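Long-range contacts in signal recognition particle 54 kDa protein (Aeropyrum pernix, PDB 7EPK), which belongs to the SRP54 family of signal recognition particle proteins, joining a helical bundle, a P-loop-type nucleotide-binding domain and a signal peptide binding domain: residues A[131-136]-A[184-189]; A[162-167]-A[205-210]; A[211-216]-A[236-241]; A[228-233]-A[259-264]. All coordinates share one frame; numbering follows the deposited sequence.

Interaction 1: residues A[131-136]-A[184-189]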
loop_
_atom_site.group_PDB
_atom_site.type_symbol
_atom_site.label_atom_id
_atom_site.label_comp_id
_atom_site.label_asym_id
_atom_site.label_seq_id
_atom_site.Cartn_x
_atom_site.Cartn_y
_atom_site.Cartn_z
ATOM N N SER A 131 -19.181 -20.371 -17.782
ATOM C CA SER A 131 -19.095 -21.730 -17.173
ATOM C C SER A 131 -18.434 -22.691 -18.173
ATOM O O SER A 131 -19.094 -23.109 -19.144
ATOM C CB SER A 131 -20.442 -22.247 -16.692
ATOM O OG SER A 131 -20.297 -23.473 -15.973
ATOM N N SER A 132 -17.155 -23.005 -17.961
ATOM C CA SER A 132 -16.398 -24.013 -18.744
ATOM C C SER A 132 -16.440 -25.355 -18.008
ATOM O O SER A 132 -16.219 -26.385 -18.683
ATOM C CB SER A 132 -14.974 -23.581 -18.980
ATOM O OG SER A 132 -14.133 -24.020 -17.910
ATOM N N ASP A 133 -16.649 -25.338 -16.682
ATOM C CA ASP A 133 -16.620 -26.552 -15.825
ATOM C C ASP A 133 -17.650 -27.537 -16.377
ATOM O O ASP A 133 -18.810 -27.141 -16.550
ATOM C CB ASP A 133 -16.903 -26.238 -14.358
ATOM C CG ASP A 133 -16.741 -27.415 -13.404
ATOM O OD1 ASP A 133 -16.377 -28.530 -13.885
ATOM O OD2 ASP A 133 -16.968 -27.199 -12.163
ATOM N N THR A 134 -17.201 -28.762 -16.649
ATOM C CA THR A 134 -17.915 -29.819 -17.410
ATOM C C THR A 134 -18.165 -31.032 -16.499
ATOM O O THR A 134 -19.141 -31.747 -16.769
ATOM C CB THR A 134 -17.098 -30.090 -18.684
ATOM O OG1 THR A 134 -17.810 -29.461 -19.752
ATOM C CG2 THR A 134 -16.828 -31.550 -18.986
ATOM N N HIS A 135 -17.350 -31.196 -15.443
ATOM C CA HIS A 135 -17.141 -32.436 -14.653
ATOM C C HIS A 135 -17.930 -32.390 -13.346
ATOM O O HIS A 135 -18.453 -33.434 -12.934
ATOM C CB HIS A 135 -15.654 -32.635 -14.334
ATOM C CG HIS A 135 -14.759 -32.571 -15.519
ATOM N ND1 HIS A 135 -14.946 -33.370 -16.628
ATOM C CD2 HIS A 135 -13.668 -31.814 -15.770
ATOM C CE1 HIS A 135 -14.008 -33.103 -17.520
ATOM N NE2 HIS A 135 -13.210 -32.146 -17.017
ATOM N N ARG A 136 -17.920 -31.247 -12.669
ATOM C CA ARG A 136 -18.736 -31.013 -11.452
ATOM C C ARG A 136 -20.172 -30.824 -11.917
ATOM O O ARG A 136 -20.428 -30.038 -12.821
ATOM C CB ARG A 136 -18.237 -29.785 -10.681
ATOM C CG ARG A 136 -18.873 -29.602 -9.314
ATOM C CD ARG A 136 -18.478 -28.276 -8.726
ATOM N NE ARG A 136 -19.192 -27.925 -7.503
ATOM C CZ ARG A 136 -20.466 -27.527 -7.429
ATOM N NH1 ARG A 136 -21.229 -27.470 -8.511
ATOM N NH2 ARG A 136 -20.979 -27.186 -6.260
ATOM N N ASP A 184 -14.628 -19.273 -15.523
ATOM C CA ASP A 184 -14.629 -20.301 -14.442
ATOM C C ASP A 184 -14.232 -21.655 -15.052
ATOM O O ASP A 184 -14.550 -21.901 -16.224
ATOM C CB ASP A 184 -15.978 -20.373 -13.709
ATOM C CG ASP A 184 -16.003 -21.309 -12.499
ATOM O OD1 ASP A 184 -14.935 -21.761 -12.092
ATOM O OD2 ASP A 184 -17.093 -21.596 -11.974
ATOM N N THR A 185 -13.549 -22.497 -14.280
ATOM C CA THR A 185 -12.963 -23.787 -14.733
ATOM C C THR A 185 -13.298 -24.892 -13.726
ATOM O O THR A 185 -13.611 -24.580 -12.536
ATOM C CB THR A 185 -11.430 -23.719 -14.927
ATOM O OG1 THR A 185 -10.762 -23.298 -13.729
ATOM C CG2 THR A 185 -11.017 -22.784 -16.044
ATOM N N ALA A 186 -13.163 -26.147 -14.166
ATOM C CA ALA A 186 -13.159 -27.334 -13.283
ATOM C C ALA A 186 -11.948 -27.284 -12.325
ATOM O O ALA A 186 -10.894 -26.699 -12.685
ATOM C CB ALA A 186 -13.165 -28.582 -14.136
ATOM N N GLY A 187 -12.085 -27.909 -11.150
ATOM C CA GLY A 187 -10.981 -28.166 -10.201
ATOM C C GLY A 187 -10.708 -29.650 -9.985
ATOM O O GLY A 187 -9.990 -29.979 -9.003
ATOM N N ARG A 188 -11.268 -30.512 -10.844
ATOM C CA ARG A 188 -11.109 -31.991 -10.816
ATOM C C ARG A 188 -11.540 -32.529 -12.180
ATOM O O ARG A 188 -12.564 -32.044 -12.681
ATOM C CB ARG A 188 -11.936 -32.634 -9.694
ATOM C CG ARG A 188 -11.375 -33.957 -9.191
ATOM C CD ARG A 188 -12.254 -34.639 -8.159
ATOM N NE ARG A 188 -12.579 -33.799 -7.005
ATOM C CZ ARG A 188 -13.417 -34.137 -6.017
ATOM N NH1 ARG A 188 -13.651 -33.296 -5.020
ATOM N NH2 ARG A 188 -14.028 -35.311 -6.028
ATOM N N HIS A 189 -10.771 -33.460 -12.757
ATOM C CA HIS A 189 -11.053 -34.119 -14.058
ATOM C C HIS A 189 -11.578 -35.542 -13.816
ATOM O O HIS A 189 -10.790 -36.504 -13.990
ATOM C CB HIS A 189 -9.804 -34.095 -14.945
ATOM C CG HIS A 189 -10.122 -34.377 -16.373
ATOM N ND1 HIS A 189 -10.363 -33.369 -17.281
ATOM C CD2 HIS A 189 -10.280 -35.536 -17.046
ATOM C CE1 HIS A 189 -10.630 -33.897 -18.458
ATOM N NE2 HIS A 189 -10.584 -35.219 -18.345
#
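Ser-132 meets Asp-184 where the parallel strands 127-131 and 180-184 run out: a single beta bridge, Ser-131 with Asp-184, ends the pairing, and the two loops continue in directions 12° apart. The packing is tight and buried here. Ser-132 OG, placed between its backbone N and carbonyl carbon (chi1 89°), donates to Asp-184 O over 2.7 Å, in the carbonyl plane and on a lone pair; Ser-132 N adds a weak bond to the same oxygen at 3.3 Å. Beyond it the Asp-133 carboxylate lies against Ala-186, with Asp-133 CG 3.6 Å from Ala-186 CA, while Asp-133 OD1 accepts His-135 N at 3.2 Å in an Asx turn. The outer part is looser and partly open to solvent. The edge of the His-135 ring addresses the face of His-189, centroids 4.3 Å apart and planes at 62°, and Glu-200 holds His-135 NE2. Asp-184 OD2 and Thr-185 OG1 turn instead to Thr-110 and Lys-109 of what is probably the P-loop, beside bound GDP. With the Asp-133 side chain about 4 Å from the magnesium ion, the Asx turn, which ties OD1 to its own loop, is consistent with a carboxylate positioned in the metal's second shell.

Interaction 2: residues A[162-167]-A[205-210]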
loop_
_atom_site.group_PDB
_atom_site.type_symbol
_atom_site.label_atom_id
_atom_site.label_comp_id
_atom_site.label_asym_id
_atom_site.label_seq_id
_atom_site.Cartn_x
_atom_site.Cartn_y
_atom_site.Cartn_z
ATOM N N PRO A 162 -14.247 -28.496 -23.350
ATOM C CA PRO A 162 -14.184 -27.315 -22.485
ATOM C C PRO A 162 -13.518 -26.094 -23.147
ATOM O O PRO A 162 -13.981 -24.993 -22.933
ATOM C CB PRO A 162 -13.400 -27.824 -21.267
ATOM C CG PRO A 162 -13.639 -29.315 -21.275
ATOM C CD PRO A 162 -13.625 -29.677 -22.742
ATOM N N ALA A 163 -12.487 -26.313 -23.964
ATOM C CA ALA A 163 -11.772 -25.249 -24.702
ATOM C C ALA A 163 -12.749 -24.531 -25.630
ATOM O O ALA A 163 -12.722 -23.284 -25.659
ATOM C CB ALA A 163 -10.616 -25.816 -25.472
ATOM N N GLU A 164 -13.584 -25.283 -26.354
ATOM C CA GLU A 164 -14.524 -24.702 -27.349
ATOM C C GLU A 164 -15.683 -24.043 -26.594
ATOM O O GLU A 164 -16.218 -23.038 -27.074
ATOM C CB GLU A 164 -14.996 -25.760 -28.349
ATOM C CG GLU A 164 -13.914 -26.187 -29.324
ATOM C CD GLU A 164 -13.599 -25.170 -30.412
ATOM O OE1 GLU A 164 -14.545 -24.790 -31.156
ATOM O OE2 GLU A 164 -12.407 -24.757 -30.516
ATOM N N ILE A 165 -16.048 -24.571 -25.437
ATOM C CA ILE A 165 -17.120 -23.958 -24.600
ATOM C C ILE A 165 -16.631 -22.579 -24.169
ATOM O O ILE A 165 -17.410 -21.598 -24.214
ATOM C CB ILE A 165 -17.463 -24.830 -23.384
ATOM C CG1 ILE A 165 -18.033 -26.180 -23.831
ATOM C CG2 ILE A 165 -18.400 -24.066 -22.468
ATOM C CD1 ILE A 165 -18.136 -27.220 -22.736
ATOM N N ALA A 166 -15.371 -22.532 -23.754
ATOM C CA ALA A 166 -14.716 -21.320 -23.239
ATOM C C ALA A 166 -14.547 -20.330 -24.406
ATOM O O ALA A 166 -14.939 -19.169 -24.262
ATOM C CB ALA A 166 -13.427 -21.733 -22.558
ATOM N N ARG A 167 -14.044 -20.766 -25.559
ATOM C CA ARG A 167 -13.951 -19.870 -26.743
ATOM C C ARG A 167 -15.339 -19.345 -27.096
ATOM O O ARG A 167 -15.458 -18.188 -27.460
ATOM C CB ARG A 167 -13.367 -20.551 -27.975
ATOM C CG ARG A 167 -12.644 -19.572 -28.883
ATOM C CD ARG A 167 -12.469 -20.083 -30.301
ATOM N NE ARG A 167 -13.702 -19.904 -31.067
ATOM C CZ ARG A 167 -14.457 -20.877 -31.582
ATOM N NH1 ARG A 167 -15.549 -20.558 -32.256
ATOM N NH2 ARG A 167 -14.120 -22.149 -31.450
ATOM N N ALA A 205 -6.719 -22.301 -22.141
ATOM C CA ALA A 205 -5.835 -21.115 -22.176
ATOM C C ALA A 205 -5.473 -20.814 -23.632
ATOM O O ALA A 205 -5.540 -19.637 -24.035
ATOM C CB ALA A 205 -4.618 -21.330 -21.327
ATOM N N SER A 206 -5.158 -21.843 -24.412
ATOM C CA SER A 206 -4.679 -21.685 -25.808
ATOM C C SER A 206 -5.799 -21.094 -26.674
ATOM O O SER A 206 -5.509 -20.162 -27.463
ATOM C CB SER A 206 -4.162 -22.982 -26.367
ATOM O OG SER A 206 -3.323 -22.734 -27.486
ATOM N N LYS A 207 -7.024 -21.604 -26.533
ATOM C CA LYS A 207 -8.199 -21.105 -27.297
ATOM C C LYS A 207 -8.575 -19.689 -26.820
ATOM O O LYS A 207 -8.964 -18.859 -27.667
ATOM C CB LYS A 207 -9.393 -22.055 -27.143
ATOM C CG LYS A 207 -9.199 -23.462 -27.698
ATOM C CD LYS A 207 -8.765 -23.513 -29.153
ATOM C CE LYS A 207 -8.985 -24.865 -29.801
ATOM N NZ LYS A 207 -10.123 -24.829 -30.750
ATOM N N VAL A 208 -8.469 -19.415 -25.516
ATOM C CA VAL A 208 -9.058 -18.196 -24.899
ATOM C C VAL A 208 -8.076 -17.025 -24.978
ATOM O O VAL A 208 -8.559 -15.905 -25.166
ATOM C CB VAL A 208 -9.524 -18.483 -23.468
ATOM C CG1 VAL A 208 -9.991 -17.223 -22.772
ATOM C CG2 VAL A 208 -10.647 -19.511 -23.450
ATOM N N ARG A 209 -6.769 -17.276 -24.850
ATOM C CA ARG A 209 -5.683 -16.256 -24.767
ATOM C C ARG A 209 -5.921 -15.314 -23.581
ATOM O O ARG A 209 -6.116 -14.114 -23.742
ATOM C CB ARG A 209 -5.558 -15.515 -26.104
ATOM C CG ARG A 209 -4.421 -16.031 -26.977
ATOM C CD ARG A 209 -4.444 -15.404 -28.339
ATOM N NE ARG A 209 -4.707 -14.002 -28.134
ATOM C CZ ARG A 209 -5.547 -13.246 -28.821
ATOM N NH1 ARG A 209 -6.243 -13.724 -29.834
ATOM N NH2 ARG A 209 -5.653 -11.972 -28.503
ATOM N N PRO A 210 -5.873 -15.806 -22.324
ATOM C CA PRO A 210 -6.246 -14.980 -21.178
ATOM C C PRO A 210 -5.194 -13.896 -20.880
ATOM O O PRO A 210 -3.998 -14.133 -21.075
ATOM C CB PRO A 210 -6.393 -15.988 -20.028
ATOM C CG PRO A 210 -5.497 -17.131 -20.419
ATOM C CD PRO A 210 -5.419 -17.143 -21.931
#
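Arg-167 and Val-208 bring the two backbones closest, their CA atoms 5.5 Å apart, where the first turns of helix 162-175 meet the last turn of helix 194-208, which stops as Arg-209 takes a positive phi of 58°. Two alanines face the other helix on the buried side. Ala-166 CB touches the Val-208 CG2 branch at 3.7 Å, and Ala-163 CB meets Lys-207 CG at 3.5 Å, so the aliphatic root of the lysine lies on the neighbouring helix before its chain bends toward Glu-164. Arg-167 contributes its own aliphatic part, CG standing 3.9 Å from Lys-207 O. The charged ends gather on the outer side. Glu-164 starts off pointing away from helix 194-208, but its chain bends at chi2 (-74°), which swings CD back toward Lys-207. A salt bridge links Glu-164 OE2 and Lys-207 NZ, although the modelled atoms are too close for their exact places to be trusted. The other carboxylate oxygen, Glu-164 OE1, pairs with Arg-167 NH2 at 2.7 Å, lying at the edge of the guanidinium and in its plane; the hydrogen bond within this salt bridge is weak. Both helices pack beside the central sheet of the alpha/beta P-loop domain: Val-208 also packs on Ile-98 of strand 97-102, and Ala-166 on Ile-204. The chemistry is therefore divided between a small apolar seam and an outer charge network, in which one carboxylate shared by an arginine and a lysine would help balance the two positive charges, the lysine half being less sure.

Interaction 3: residues A[211-216]-A[236-241]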
loop_
_atom_site.group_PDB
_atom_site.type_symbol
_atom_site.label_atom_id
_atom_site.label_comp_id
_atom_site.label_asym_id
_atom_site.label_seq_id
_atom_site.Cartn_x
_atom_site.Cartn_y
_atom_site.Cartn_z
ATOM N N ASP A 211 -5.671 -12.726 -20.450
ATOM C CA ASP A 211 -4.830 -11.544 -20.119
ATOM C C ASP A 211 -4.247 -11.744 -18.704
ATOM O O ASP A 211 -3.151 -11.220 -18.433
ATOM C CB ASP A 211 -5.621 -10.248 -20.368
ATOM C CG ASP A 211 -5.936 -9.968 -21.846
ATOM O OD1 ASP A 211 -4.971 -9.773 -22.644
ATOM O OD2 ASP A 211 -7.149 -9.892 -22.203
ATOM N N GLU A 212 -4.909 -12.543 -17.869
ATOM C CA GLU A 212 -4.587 -12.753 -16.437
ATOM C C GLU A 212 -5.067 -14.163 -16.076
ATOM O O GLU A 212 -6.285 -14.372 -16.067
ATOM C CB GLU A 212 -5.259 -11.663 -15.583
ATOM C CG GLU A 212 -5.141 -11.798 -14.055
ATOM C CD GLU A 212 -5.941 -10.780 -13.202
ATOM O OE1 GLU A 212 -6.354 -9.725 -13.751
ATOM O OE2 GLU A 212 -6.195 -11.033 -11.972
ATOM N N VAL A 213 -4.155 -15.106 -15.825
ATOM C CA VAL A 213 -4.510 -16.416 -15.215
ATOM C C VAL A 213 -4.437 -16.250 -13.697
ATOM O O VAL A 213 -3.368 -15.933 -13.177
ATOM C CB VAL A 213 -3.600 -17.546 -15.730
ATOM C CG1 VAL A 213 -3.859 -18.832 -14.978
ATOM C CG2 VAL A 213 -3.742 -17.773 -17.230
ATOM N N ALA A 214 -5.550 -16.395 -12.999
ATOM C CA ALA A 214 -5.605 -16.255 -11.529
ATOM C C ALA A 214 -5.645 -17.651 -10.924
ATOM O O ALA A 214 -6.518 -18.402 -11.297
ATOM C CB ALA A 214 -6.808 -15.456 -11.107
ATOM N N LEU A 215 -4.693 -17.967 -10.055
ATOM C CA LEU A 215 -4.722 -19.175 -9.207
ATOM C C LEU A 215 -5.591 -18.886 -7.989
ATOM O O LEU A 215 -5.266 -17.975 -7.249
ATOM C CB LEU A 215 -3.307 -19.538 -8.767
ATOM C CG LEU A 215 -3.245 -20.742 -7.842
ATOM C CD1 LEU A 215 -3.834 -21.983 -8.505
ATOM C CD2 LEU A 215 -1.811 -21.000 -7.419
ATOM N N VAL A 216 -6.671 -19.628 -7.808
ATOM C CA VAL A 216 -7.554 -19.454 -6.629
ATOM C C VAL A 216 -7.190 -20.546 -5.628
ATOM O O VAL A 216 -7.214 -21.730 -6.004
ATOM C CB VAL A 216 -9.033 -19.477 -7.037
ATOM C CG1 VAL A 216 -9.933 -19.535 -5.827
ATOM C CG2 VAL A 216 -9.376 -18.278 -7.902
ATOM N N THR A 236 -0.480 -23.193 -17.095
ATOM C CA THR A 236 -0.966 -21.816 -17.339
ATOM C C THR A 236 -0.197 -20.872 -16.421
ATOM O O THR A 236 -0.591 -20.713 -15.256
ATOM C CB THR A 236 -2.475 -21.732 -17.092
ATOM O OG1 THR A 236 -2.677 -22.118 -15.734
ATOM C CG2 THR A 236 -3.271 -22.620 -18.022
ATOM N N PRO A 237 0.940 -20.291 -16.897
ATOM C CA PRO A 237 1.694 -19.301 -16.123
ATOM C C PRO A 237 0.793 -18.366 -15.306
ATOM O O PRO A 237 0.024 -17.640 -15.902
ATOM C CB PRO A 237 2.459 -18.545 -17.215
ATOM C CG PRO A 237 2.779 -19.647 -18.222
ATOM C CD PRO A 237 1.593 -20.601 -18.182
ATOM N N ILE A 238 0.903 -18.430 -13.977
ATOM C CA ILE A 238 0.080 -17.624 -13.034
ATOM C C ILE A 238 0.510 -16.159 -13.091
ATOM O O ILE A 238 1.722 -15.895 -13.049
ATOM C CB ILE A 238 0.216 -18.122 -11.590
ATOM C CG1 ILE A 238 -0.064 -19.621 -11.435
ATOM C CG2 ILE A 238 -0.650 -17.254 -10.685
ATOM C CD1 ILE A 238 -1.353 -20.075 -12.053
ATOM N N GLY A 239 -0.466 -15.254 -13.103
ATOM C CA GLY A 239 -0.280 -13.794 -13.107
ATOM C C GLY A 239 -0.951 -13.180 -11.900
ATOM O O GLY A 239 -0.569 -12.065 -11.519
ATOM N N SER A 240 -1.910 -13.885 -11.299
ATOM C CA SER A 240 -2.633 -13.427 -10.091
ATOM C C SER A 240 -2.739 -14.566 -9.071
ATOM O O SER A 240 -2.677 -15.752 -9.492
ATOM C CB SER A 240 -3.980 -12.893 -10.469
ATOM O OG SER A 240 -3.839 -11.585 -10.999
ATOM N N ILE A 241 -2.878 -14.223 -7.784
ATOM C CA ILE A 241 -3.302 -15.183 -6.724
ATOM C C ILE A 241 -4.442 -14.543 -5.951
ATOM O O ILE A 241 -4.365 -13.356 -5.611
ATOM C CB ILE A 241 -2.153 -15.603 -5.789
ATOM C CG1 ILE A 241 -1.132 -16.462 -6.542
ATOM C CG2 ILE A 241 -2.693 -16.315 -4.555
ATOM C CD1 ILE A 241 0.133 -16.755 -5.784
#
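Val-213 O receives two backbone donors from the facing segment. Gly-239 N reaches it at 3.0 Å with a nearly straight N-H (170°) in the carbonyl plane, and Ser-240 N at 3.1 Å, tilted 28° from that plane. Ser-240 uses its other backbone group as well: Leu-215 N donates to Ser-240 O at 3.0 Å, the place of that oxygen being less sure, so that Ser-240 bonds to the residues on either side of Ala-214. Leu-215 O takes a CA-H...O contact from Ile-241 CA at 3.5 Å. This ladder pairs the parallel strands 212-218 and 240-244, which helix 225-235 joins as a beta-alpha-beta crossover in the central sheet of the P-loop domain; on its other side strand 212-218 bonds to strand 97-102 through Glu-212 and Ala-214. Ser-240 OG gives its proton to Glu-212 OE2 over 2.6 Å, approaching from above the carboxylate, 50° out of its plane. The extended glutamate, with CG anti to the backbone N, is buried, and its OE1 is satisfied by Lys-267 NZ and Trp-97 NE1. On the apolar side, Ile-238 CD1 fits between Leu-215 CB at 3.9 Å and Val-213 CG1 at 4.0 Å. Val-213 also crosses Thr-236 at about a right angle, where Thr-236 OG1 is hydrogen-bonded to Phe-232 O.

Interaction 4: residues A[228-233]-A[259-264]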
loop_
_atom_site.group_PDB
_atom_site.type_symbol
_atom_site.label_atom_id
_atom_site.label_comp_id
_atom_site.label_asym_id
_atom_site.label_seq_id
_atom_site.Cartn_x
_atom_site.Cartn_y
_atom_site.Cartn_z
ATOM N N LEU A 228 1.358 -27.030 -5.346
ATOM C CA LEU A 228 0.112 -26.603 -6.045
ATOM C C LEU A 228 0.441 -25.506 -7.080
ATOM O O LEU A 228 0.111 -25.683 -8.277
ATOM C CB LEU A 228 -0.874 -26.147 -4.957
ATOM C CG LEU A 228 -2.193 -25.532 -5.414
ATOM C CD1 LEU A 228 -2.801 -26.318 -6.548
ATOM C CD2 LEU A 228 -3.180 -25.470 -4.260
ATOM N N ALA A 229 1.150 -24.459 -6.650
ATOM C CA ALA A 229 1.540 -23.295 -7.480
ATOM C C ALA A 229 2.425 -23.750 -8.641
ATOM O O ALA A 229 2.128 -23.332 -9.752
ATOM C CB ALA A 229 2.220 -22.235 -6.641
ATOM N N GLU A 230 3.448 -24.581 -8.391
ATOM C CA GLU A 230 4.389 -25.103 -9.435
ATOM C C GLU A 230 3.572 -25.843 -10.507
ATOM O O GLU A 230 3.724 -25.578 -11.710
ATOM C CB GLU A 230 5.448 -26.039 -8.830
ATOM C CG GLU A 230 6.377 -25.405 -7.782
ATOM C CD GLU A 230 7.187 -26.340 -6.866
ATOM O OE1 GLU A 230 8.091 -25.832 -6.167
ATOM O OE2 GLU A 230 6.922 -27.577 -6.829
ATOM N N ARG A 231 2.707 -26.748 -10.080
ATOM C CA ARG A 231 1.900 -27.562 -11.016
ATOM C C ARG A 231 1.089 -26.645 -11.936
ATOM O O ARG A 231 1.166 -26.813 -13.169
ATOM C CB ARG A 231 0.975 -28.504 -10.249
ATOM C CG ARG A 231 1.489 -29.933 -10.192
ATOM C CD ARG A 231 1.649 -30.390 -8.765
ATOM N NE ARG A 231 0.424 -30.209 -7.998
ATOM C CZ ARG A 231 0.366 -30.288 -6.676
ATOM N NH1 ARG A 231 1.465 -30.563 -5.990
ATOM N NH2 ARG A 231 -0.781 -30.098 -6.043
ATOM N N PHE A 232 0.311 -25.733 -11.359
ATOM C CA PHE A 232 -0.627 -24.880 -12.131
ATOM C C PHE A 232 0.161 -23.871 -12.966
ATOM O O PHE A 232 -0.254 -23.567 -14.098
ATOM C CB PHE A 232 -1.664 -24.252 -11.204
ATOM C CG PHE A 232 -2.859 -25.144 -10.991
ATOM C CD1 PHE A 232 -3.786 -25.330 -12.006
ATOM C CD2 PHE A 232 -3.037 -25.820 -9.796
ATOM C CE1 PHE A 232 -4.883 -26.155 -11.814
ATOM C CE2 PHE A 232 -4.140 -26.635 -9.597
ATOM C CZ PHE A 232 -5.063 -26.798 -10.607
ATOM N N HIS A 233 1.288 -23.404 -12.444
ATOM C CA HIS A 233 2.150 -22.391 -13.107
ATOM C C HIS A 233 2.778 -22.978 -14.378
ATOM O O HIS A 233 3.113 -22.192 -15.291
ATOM C CB HIS A 233 3.204 -21.876 -12.120
ATOM C CG HIS A 233 4.009 -20.736 -12.635
ATOM N ND1 HIS A 233 3.687 -19.429 -12.337
ATOM C CD2 HIS A 233 5.106 -20.705 -13.423
ATOM C CE1 HIS A 233 4.573 -18.636 -12.902
ATOM N NE2 HIS A 233 5.453 -19.392 -13.574
ATOM N N ALA A 259 2.914 -16.966 -3.733
ATOM C CA ALA A 259 3.299 -15.614 -4.194
ATOM C C ALA A 259 4.755 -15.635 -4.658
ATOM O O ALA A 259 5.038 -15.215 -5.808
ATOM C CB ALA A 259 3.114 -14.643 -3.071
ATOM N N ALA A 260 5.637 -16.145 -3.791
ATOM C CA ALA A 260 7.097 -16.252 -4.023
ATOM C C ALA A 260 7.385 -17.124 -5.257
ATOM O O ALA A 260 8.150 -16.670 -6.118
ATOM C CB ALA A 260 7.774 -16.781 -2.777
ATOM N N VAL A 261 6.778 -18.314 -5.338
ATOM C CA VAL A 261 7.121 -19.399 -6.314
ATOM C C VAL A 261 6.823 -18.946 -7.750
ATOM O O VAL A 261 7.673 -19.176 -8.632
ATOM C CB VAL A 261 6.377 -20.715 -6.005
ATOM C CG1 VAL A 261 6.308 -21.631 -7.217
ATOM C CG2 VAL A 261 6.998 -21.452 -4.830
ATOM N N THR A 262 5.644 -18.374 -7.987
ATOM C CA THR A 262 5.190 -17.898 -9.319
ATOM C C THR A 262 5.641 -16.448 -9.554
ATOM O O THR A 262 5.557 -15.993 -10.711
ATOM C CB THR A 262 3.671 -18.040 -9.399
ATOM O OG1 THR A 262 3.137 -17.273 -8.320
ATOM C CG2 THR A 262 3.222 -19.480 -9.282
ATOM N N GLY A 263 6.093 -15.760 -8.495
ATOM C CA GLY A 263 6.460 -14.328 -8.486
ATOM C C GLY A 263 5.233 -13.453 -8.653
ATOM O O GLY A 263 5.399 -12.305 -9.100
ATOM N N ALA A 264 4.054 -13.996 -8.309
ATOM C CA ALA A 264 2.708 -13.439 -8.592
ATOM C C ALA A 264 2.204 -12.679 -7.376
ATOM O O ALA A 264 2.532 -13.068 -6.258
ATOM C CB ALA A 264 1.723 -14.521 -8.940
#
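His-233 and Thr-262 make the nearest backbone approach, CA to CA 6.6 Å, between helices 225-235 and 255-262, two successive crossover helices of the alpha/beta P-loop domain that lie side by side against its central sheet. The contact is one of van der Waals packing near the surface, and no hydrogen bond spans the two segments. Its aromatic component is the imidazole of His-233, carried toward the other helix with CG anti to the backbone N (chi1 -173°). The ring crosses Thr-262 obliquely, His-233 CG and Thr-262 CG2 standing 3.7 Å apart, and both side chains also rest on Ile-238, in the connection leading to strand 240-244. Purely aliphatic contact follows one turn earlier on helix 225-235. There Glu-230 and Val-261 cross at about a right angle, and Glu-230 CG meets Val-261 CG1 at 3.8 Å. The threonine hydroxyl is engaged on its own side of the contact. Thr-262 OG1, between the backbone N and carbonyl carbon (chi1 58°), bonds back to Ala-258 O and weakly accepts Ala-264 N, just past Gly-263, the first residue to leave helical angles, with positive phi. With OG1 so placed, CG2 lies anti to the carbonyl carbon and is the branch that meets helix 225-235. Between the two groups of contacts, Ala-229 CB lies 3.9 Å from Thr-262 CG2 and 4.2 Å from Val-261 CG1.

All four contacts belong to the P-loop domain and its one central sheet. Interaction 1 alternates along the chain with interaction 2, and both close before interactions 3 and 4, which alternate in turn. Interactions 1 and 2 have centres 13 Å apart and touch through Ile-165 packing on Ser-131 and Thr-134. Interaction 2 reaches interaction 3, 15 Å away between centres, where Ala-205 meets Thr-236. Interactions 3 and 4 are nearest, 9 Å between centres, sharing helix 225-235 as the crossover, with Ile-238 and Ile-241 against Thr-262. Packing thus runs from the loops beside GDP and magnesium, through helix 194-208, to helices 225-235 and 255-262, which precede and follow strand 240-244.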